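Side-chain contacts in probable starch synthase 4, chloroplastic/amyloplastic (Arabidopsis thaliana, PDB 6GNE), which belongs to the plastid starch synthases, glycosyltransferases of the two-domain GT-B fold, and holds adenosine-5'-diphosphate in the model: residues 404-408 with 409-413; 431-435 with 436-440; 468-471 with 472-476. All coordinates share one frame; numbering follows the deposited sequence.

Contact 1: residues 404-408 with 409-413; sequences MIAMR and YGSIP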
loop_
_atom_site.group_PDB
_atom_site.type_symbol
_atom_site.label_atom_id
_atom_site.label_comp_id
_atom_site.label_asym_id
_atom_site.label_seq_id
_atom_site.Cartn_x
_atom_site.Cartn_y
_atom_site.Cartn_z
ATOM N N MET A 404 11.028 2.459 -2.663
ATOM C CA MET A 404 11.001 3.839 -3.107
ATOM C C MET A 404 11.368 4.776 -1.946
ATOM O O MET A 404 12.195 5.692 -2.122
ATOM C CB MET A 404 9.641 4.204 -3.674
ATOM C CG MET A 404 9.215 3.341 -4.857
ATOM S SD MET A 404 7.682 3.859 -5.624
ATOM C CE MET A 404 7.283 2.457 -6.636
ATOM N N ILE A 405 10.812 4.509 -0.764
ATOM C CA ILE A 405 11.123 5.315 0.411
ATOM C C ILE A 405 12.594 5.141 0.741
ATOM O O ILE A 405 13.284 6.141 0.981
ATOM C CB ILE A 405 10.264 4.935 1.653
ATOM C CG1 ILE A 405 8.748 5.093 1.377
ATOM C CG2 ILE A 405 10.642 5.771 2.875
ATOM C CD1 ILE A 405 7.865 4.441 2.409
ATOM N N ALA A 406 13.094 3.898 0.759
ATOM C CA ALA A 406 14.508 3.679 1.034
ATOM C C ALA A 406 15.405 4.520 0.111
ATOM O O ALA A 406 16.282 5.241 0.585
ATOM C CB ALA A 406 14.858 2.211 0.917
ATOM N N MET A 407 15.175 4.454 -1.195
ATOM C CA MET A 407 15.992 5.224 -2.133
ATOM C C MET A 407 15.861 6.749 -1.938
ATOM O O MET A 407 16.824 7.501 -2.080
ATOM C CB MET A 407 15.634 4.852 -3.563
ATOM C CG MET A 407 16.158 3.487 -3.947
ATOM S SD MET A 407 15.991 3.103 -5.679
ATOM C CE MET A 407 14.247 2.725 -5.779
ATOM N N ARG A 408 14.666 7.189 -1.577
ATOM C CA ARG A 408 14.431 8.583 -1.255
ATOM C C ARG A 408 15.303 9.024 -0.077
ATOM O O ARG A 408 15.759 10.153 -0.064
ATOM C CB ARG A 408 12.934 8.790 -0.966
ATOM C CG ARG A 408 12.486 10.156 -0.477
ATOM C CD ARG A 408 12.667 11.208 -1.543
ATOM N NE ARG A 408 11.911 12.411 -1.203
ATOM C CZ ARG A 408 12.208 13.660 -1.575
ATOM N NH1 ARG A 408 13.264 13.913 -2.319
ATOM N NH2 ARG A 408 11.409 14.665 -1.212
ATOM N N TYR A 409 15.528 8.125 0.880
ATOM C CA TYR A 409 16.367 8.370 2.062
ATOM C C TYR A 409 17.812 7.864 1.876
ATOM O O TYR A 409 18.571 7.745 2.841
ATOM C CB TYR A 409 15.709 7.734 3.315
ATOM C CG TYR A 409 14.535 8.525 3.834
ATOM C CD1 TYR A 409 13.366 8.628 3.109
ATOM C CD2 TYR A 409 14.598 9.211 5.048
ATOM C CE1 TYR A 409 12.285 9.378 3.579
ATOM C CE2 TYR A 409 13.519 9.974 5.526
ATOM C CZ TYR A 409 12.374 10.050 4.782
ATOM O OH TYR A 409 11.303 10.771 5.210
ATOM N N GLY A 410 18.191 7.578 0.638
ATOM C CA GLY A 410 19.546 7.191 0.300
ATOM C C GLY A 410 19.966 5.759 0.607
ATOM O O GLY A 410 21.156 5.447 0.444
ATOM N N SER A 411 19.030 4.910 1.060
ATOM C CA SER A 411 19.338 3.516 1.372
ATOM C C SER A 411 19.154 2.694 0.094
ATOM O O SER A 411 18.101 2.776 -0.545
ATOM C CB SER A 411 18.439 3.009 2.510
ATOM O OG SER A 411 18.766 1.695 2.948
ATOM N N ILE A 412 20.160 1.909 -0.265
ATOM C CA ILE A 412 20.198 1.213 -1.567
ATOM C C ILE A 412 19.533 -0.147 -1.524
ATOM O O ILE A 412 19.890 -0.963 -0.698
ATOM C CB ILE A 412 21.635 1.043 -2.048
ATOM C CG1 ILE A 412 22.318 2.427 -2.141
ATOM C CG2 ILE A 412 21.678 0.323 -3.387
ATOM C CD1 ILE A 412 21.573 3.464 -2.982
ATOM N N PRO A 413 18.551 -0.392 -2.400
ATOM C CA PRO A 413 17.730 -1.573 -2.256
ATOM C C PRO A 413 18.356 -2.833 -2.814
ATOM O O PRO A 413 19.130 -2.793 -3.771
ATOM C CB PRO A 413 16.453 -1.240 -3.053
ATOM C CG PRO A 413 16.899 -0.275 -4.061
ATOM C CD PRO A 413 17.978 0.522 -3.400
#
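Met407 and Pro413 meet where the chain turns back on itself at the end of helix 402-408. The methionine chain crosses the proline ring at about a right angle, with CG of Met407 3.5 Å from CD of Pro413 and its sulfur close to the same edge of the ring. On another flank of the turn, CB of Ala406 packs 4.0 Å from CB of Ser411. These close contacts are buried, and Phe390 of strand 389-392 lies against both Ala406 and Ser411. The backbone between them forms a Schellman motif. Ser411 N donates to Ala406 O at 2.8 Å, and Gly410 N donates to Met407 O at 3.0 Å. Gly410, the C-prime residue, takes the positive phi (78°) that reverses the chain, and strand 412-416 then completes a beta-alpha-beta unit of the C-terminal Rossmann-like domain. Tyr409 N still follows the helical pattern, bonding to Ile405 O at 3.0 Å. The tyrosine ring lies alongside Ile405, pointing the same way. Ile405 O lies at the ring edge, near its plane and closest to CD1, whereas the CG2 methyl of Ile405 stands off the plane, 4.0 Å from CD1 of Tyr409. With CG2 anti to the backbone N, the isoleucine turns this methyl to the ring, while its side chain also touches bound adenosine-5'-diphosphate. The looser side belongs to Arg408, which is partly exposed. Its CB and CG pass near the tyrosine ring, CG 4.0 Å from Tyr409 CD1, but the chain bends at chi2 (67°) and carries the guanidinium away, its plane nearly perpendicular to the ring. NE and NH2 of Arg408 are satisfied by the carbonyls of Trp269 and Thr266, and the hydroxyl of Tyr409 by Asp274.

Contact 2: residues 431-435 with 436-440; sequences DTIPT and QFQNG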
loop_
_atom_site.group_PDB
_atom_site.type_symbol
_atom_site.label_atom_id
_atom_site.label_comp_id
_atom_site.label_asym_id
_atom_site.label_seq_id
_atom_site.Cartn_x
_atom_site.Cartn_y
_atom_site.Cartn_z
ATOM N N ASP A 431 24.796 -4.637 -17.449
ATOM C CA ASP A 431 25.134 -3.733 -18.563
ATOM C C ASP A 431 23.943 -3.409 -19.456
ATOM O O ASP A 431 23.872 -2.298 -19.967
ATOM C CB ASP A 431 26.252 -4.315 -19.456
ATOM C CG ASP A 431 27.573 -4.530 -18.705
ATOM O OD1 ASP A 431 27.621 -4.280 -17.470
ATOM O OD2 ASP A 431 28.566 -4.954 -19.338
ATOM N N THR A 432 23.016 -4.361 -19.637
ATOM C CA THR A 432 21.841 -4.168 -20.517
ATOM C C THR A 432 20.888 -3.097 -20.058
ATOM O O THR A 432 20.121 -2.595 -20.876
ATOM C CB THR A 432 20.983 -5.453 -20.733
ATOM O OG1 THR A 432 20.299 -5.803 -19.517
ATOM C CG2 THR A 432 21.841 -6.615 -21.226
ATOM N N ILE A 433 20.929 -2.764 -18.767
ATOM C CA ILE A 433 20.102 -1.692 -18.197
ATOM C C ILE A 433 20.760 -0.350 -18.419
ATOM O O ILE A 433 21.900 -0.173 -18.019
ATOM C CB ILE A 433 19.903 -1.861 -16.687
ATOM C CG1 ILE A 433 19.190 -3.193 -16.403
ATOM C CG2 ILE A 433 19.094 -0.680 -16.143
ATOM C CD1 ILE A 433 19.069 -3.530 -14.951
ATOM N N PRO A 434 20.042 0.608 -19.038
ATOM C CA PRO A 434 20.647 1.933 -19.215
ATOM C C PRO A 434 21.034 2.558 -17.889
ATOM O O PRO A 434 20.348 2.396 -16.866
ATOM C CB PRO A 434 19.555 2.768 -19.903
ATOM C CG PRO A 434 18.601 1.798 -20.472
ATOM C CD PRO A 434 18.691 0.547 -19.620
ATOM N N THR A 435 22.101 3.316 -17.961
ATOM C CA THR A 435 22.786 3.821 -16.807
ATOM C C THR A 435 21.904 4.713 -15.894
ATOM O O THR A 435 22.082 4.717 -14.678
ATOM C CB THR A 435 24.088 4.515 -17.290
ATOM O OG1 THR A 435 24.971 4.638 -16.206
ATOM C CG2 THR A 435 23.837 5.910 -17.899
ATOM N N GLN A 436 20.941 5.433 -16.476
ATOM C CA GLN A 436 20.100 6.353 -15.713
ATOM C C GLN A 436 19.150 5.628 -14.733
ATOM O O GLN A 436 18.782 6.181 -13.690
ATOM C CB GLN A 436 19.349 7.364 -16.634
ATOM C CG GLN A 436 18.266 6.818 -17.562
ATOM C CD GLN A 436 17.075 7.787 -17.839
ATOM O OE1 GLN A 436 16.542 8.468 -16.943
ATOM N NE2 GLN A 436 16.580 7.738 -19.063
ATOM N N PHE A 437 18.754 4.401 -15.060
ATOM C CA PHE A 437 17.809 3.666 -14.212
ATOM C C PHE A 437 18.498 2.911 -13.083
ATOM O O PHE A 437 17.890 2.684 -12.041
ATOM C CB PHE A 437 16.909 2.749 -15.052
ATOM C CG PHE A 437 16.124 3.489 -16.108
ATOM C CD1 PHE A 437 15.190 4.479 -15.745
ATOM C CD2 PHE A 437 16.360 3.251 -17.481
ATOM C CE1 PHE A 437 14.472 5.176 -16.720
ATOM C CE2 PHE A 437 15.648 3.962 -18.454
ATOM C CZ PHE A 437 14.702 4.911 -18.077
ATOM N N GLN A 438 19.758 2.548 -13.283
ATOM C CA GLN A 438 20.526 1.701 -12.348
ATOM C C GLN A 438 20.551 2.324 -10.936
ATOM O O GLN A 438 21.021 3.428 -10.754
ATOM C CB GLN A 438 21.959 1.465 -12.871
ATOM C CG GLN A 438 22.029 0.569 -14.112
ATOM C CD GLN A 438 23.447 0.261 -14.614
ATOM O OE1 GLN A 438 24.313 1.123 -14.652
ATOM N NE2 GLN A 438 23.665 -0.981 -15.022
ATOM N N ASN A 439 20.021 1.613 -9.947
ATOM C CA ASN A 439 19.871 2.190 -8.602
ATOM C C ASN A 439 20.045 1.241 -7.445
ATOM O O ASN A 439 19.836 1.654 -6.318
ATOM C CB ASN A 439 18.497 2.861 -8.489
ATOM C CG ASN A 439 17.346 1.885 -8.723
ATOM O OD1 ASN A 439 17.550 0.652 -8.769
ATOM N ND2 ASN A 439 16.136 2.424 -8.842
ATOM N N GLY A 440 20.422 -0.010 -7.681
ATOM C CA GLY A 440 20.460 -0.991 -6.593
ATOM C C GLY A 440 20.956 -2.347 -7.025
ATOM O O GLY A 440 21.800 -2.473 -7.922
#
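Apolar contacts between Ile433, Pro434, Phe437 and Gln438 gather the side chains of this surface loop. The pyrrolidine ring of Pro434 comes to the edge of the Phe437 ring, near its plane, with CG of Pro434 4.0 Å from CD2 of Phe437. Gln436 approaches the same aromatic ring differently: its CG sits over the centre of one face, 3.9 Å above the plane. The first torsion of Gln436 (chi1 68°) accounts for this, since it places CG between the backbone N and the carbonyl carbon and folds the chain over its neighbour. Away from the aromatic ring, CG2 of Ile433 packs 3.8 Å from the CG methylene of Gln438 and 4.2 Å from CB of Phe437, while Ile433 also rests on Phe426. Backbone hydrogen bonding gives the loop its shape. Phe437 N donates to Pro434 O at 3.1 Å, closing a beta turn with Thr435 and Gln436 at its corners, both in helical conformation. A second, overlapping turn follows, marked by a weak bond from Gln438 N to Thr435 O at 3.5 Å; Thr435 O also receives Lys475 NZ. The two turns lie in the connection between helix 419-424 and strand 441-443, the edge strand of the six-stranded parallel sheet in the C-terminal Rossmann-like domain. Polar side-chain approaches are looser. The extended Gln438 chain carries its amide back alongside residues 433-435, bringing NE2 of Gln438 to 3.6 Å from Ile433 O and its OE1 to 3.9 Å from OG1 of Thr435.

Contact 3: residues 468-471 with 472-476; sequences KWMR and LVEKV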
loop_
_atom_site.group_PDB
_atom_site.type_symbol
_atom_site.label_atom_id
_atom_site.label_comp_id
_atom_site.label_asym_id
_atom_site.label_seq_id
_atom_site.Cartn_x
_atom_site.Cartn_y
_atom_site.Cartn_z
ATOM N N LYS A 468 32.700 6.019 -4.818
ATOM C CA LYS A 468 31.845 5.460 -5.879
ATOM C C LYS A 468 30.458 5.135 -5.310
ATOM O O LYS A 468 29.416 5.366 -5.948
ATOM C CB LYS A 468 32.470 4.186 -6.468
ATOM C CG LYS A 468 32.639 4.173 -7.985
ATOM C CD LYS A 468 32.792 2.732 -8.536
ATOM C CE LYS A 468 32.457 2.589 -10.029
ATOM N NZ LYS A 468 31.568 1.406 -10.286
ATOM N N TRP A 469 30.473 4.586 -4.103
ATOM C CA TRP A 469 29.273 4.327 -3.346
ATOM C C TRP A 469 28.484 5.588 -3.042
ATOM O O TRP A 469 27.249 5.590 -3.128
ATOM C CB TRP A 469 29.610 3.611 -2.041
ATOM C CG TRP A 469 28.394 3.314 -1.253
ATOM C CD1 TRP A 469 27.871 4.045 -0.219
ATOM C CD2 TRP A 469 27.524 2.216 -1.461
ATOM N NE1 TRP A 469 26.711 3.469 0.214
ATOM C CE2 TRP A 469 26.474 2.335 -0.529
ATOM C CE3 TRP A 469 27.532 1.132 -2.345
ATOM C CZ2 TRP A 469 25.446 1.384 -0.429
ATOM C CZ3 TRP A 469 26.506 0.203 -2.265
ATOM C CH2 TRP A 469 25.475 0.326 -1.284
ATOM N N MET A 470 29.192 6.640 -2.652
ATOM C CA MET A 470 28.562 7.918 -2.298
ATOM C C MET A 470 27.853 8.550 -3.517
ATOM O O MET A 470 26.807 9.190 -3.369
ATOM C CB MET A 470 29.617 8.869 -1.714
ATOM C CG MET A 470 29.118 9.856 -0.687
ATOM S SD MET A 470 30.497 10.854 -0.108
ATOM C CE MET A 470 29.648 12.422 0.236
ATOM N N ARG A 471 28.411 8.326 -4.710
ATOM C CA ARG A 471 27.760 8.753 -5.944
ATOM C C ARG A 471 26.480 8.003 -6.211
ATOM O O ARG A 471 25.528 8.592 -6.702
ATOM C CB ARG A 471 28.690 8.586 -7.147
ATOM C CG ARG A 471 29.629 9.732 -7.376
ATOM C CD ARG A 471 30.273 9.591 -8.736
ATOM N NE ARG A 471 31.681 9.952 -8.670
ATOM C CZ ARG A 471 32.467 10.125 -9.735
ATOM N NH1 ARG A 471 31.975 9.962 -10.982
ATOM N NH2 ARG A 471 33.745 10.496 -9.548
ATOM N N LEU A 472 26.485 6.706 -5.913
ATOM C CA LEU A 472 25.313 5.876 -6.074
ATOM C C LEU A 472 24.185 6.364 -5.147
ATOM O O LEU A 472 23.017 6.453 -5.594
ATOM C CB LEU A 472 25.645 4.391 -5.811
ATOM C CG LEU A 472 24.484 3.406 -5.966
ATOM C CD1 LEU A 472 23.840 3.463 -7.356
ATOM C CD2 LEU A 472 24.991 1.998 -5.695
ATOM N N VAL A 473 24.537 6.697 -3.890
ATOM C CA VAL A 473 23.595 7.272 -2.930
ATOM C C VAL A 473 23.024 8.595 -3.458
ATOM O O VAL A 473 21.795 8.768 -3.503
ATOM C CB VAL A 473 24.237 7.504 -1.543
ATOM C CG1 VAL A 473 23.290 8.245 -0.617
ATOM C CG2 VAL A 473 24.626 6.193 -0.878
ATOM N N GLU A 474 23.906 9.506 -3.869
ATOM C CA GLU A 474 23.490 10.797 -4.461
ATOM C C GLU A 474 22.515 10.647 -5.637
ATOM O O GLU A 474 21.474 11.332 -5.731
ATOM C CB GLU A 474 24.713 11.596 -4.896
ATOM C CG GLU A 474 25.432 12.146 -3.676
ATOM C CD GLU A 474 26.830 12.637 -3.923
ATOM O OE1 GLU A 474 27.381 13.294 -3.004
ATOM O OE2 GLU A 474 27.365 12.355 -5.023
ATOM N N LYS A 475 22.852 9.715 -6.510
ATOM C CA LYS A 475 22.084 9.505 -7.723
ATOM C C LYS A 475 20.683 9.014 -7.421
ATOM O O LYS A 475 19.709 9.492 -8.001
ATOM C CB LYS A 475 22.808 8.496 -8.618
ATOM C CG LYS A 475 22.087 8.172 -9.900
ATOM C CD LYS A 475 22.841 7.110 -10.645
ATOM C CE LYS A 475 21.931 6.406 -11.628
ATOM N NZ LYS A 475 22.637 5.170 -12.034
ATOM N N VAL A 476 20.609 8.042 -6.533
ATOM C CA VAL A 476 19.371 7.385 -6.138
ATOM C C VAL A 476 18.450 8.355 -5.390
ATOM O O VAL A 476 17.229 8.348 -5.565
ATOM C CB VAL A 476 19.777 6.126 -5.304
ATOM C CG1 VAL A 476 18.716 5.634 -4.399
ATOM C CG2 VAL A 476 20.175 5.013 -6.244
#
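Lys468 O accepts the N-H of Leu472 at 3.2 Å, the first of four successive i to i+4 backbone bonds that carry helix 466-477 through this contact, near the C-terminal end of the chain. Trp469 comes next and packs against two residues of the following turn. Its CG is anti to the backbone N (chi1 -179°), and from there the indole spreads over that turn: NE1 of Trp469 lies 3.6 Å from CG2 of Val473, and at the six-membered ring CZ3 is 4.2 Å from CD2 of Leu472. Both methyl groups approach the ring system obliquely. The indole is buried, touching Ile412 of strand 412-416 and meeting Tyr462 edge-to-face. Met470, by contrast, lies on the exposed side. Its backbone O receives Glu474 N at 3.0 Å in a nearly straight bond (170° at the hydrogen), while its CE is 4.0 Å from OE1 of Glu474. Arg471 follows on the same outer surface. Its guanidinium runs away from Glu474 and pairs instead with Glu467 through NE, a salt bridge one turn back; NE of Arg471 and OE2 of Glu474, though oppositely charged, remain 6.1 Å apart. Of the arginine side chain it is the aliphatic CG that comes nearest, 4.2 Å from Glu474 OE2; the backbone is closer, Arg471 CA lying 3.7 Å from the same oxygen.

Contacts 1, 2 and 3 follow one another along the chain and cluster in the C-terminal half, on one side of the chain's centre. Contact 1 leads from helix 402-408 into strand 412-416, contact 2 leads into the neighbouring parallel strand 441-443, and contact 3 lies on helix 466-477, which packs on residues of both. The centres of contacts 1 and 2 are about 16 Å apart. Contact 3 is centred about 11 Å from contact 1 and about 13 Å from contact 2. Val476 touches Met407, Ile412 and Asn439, while Lys475 NZ probably bonds to Thr435 O and Gln438 O. Helix 466-477 thus bridges the surface loop and strand 412-416, and contact 1 alone reaches the nucleotide pocket.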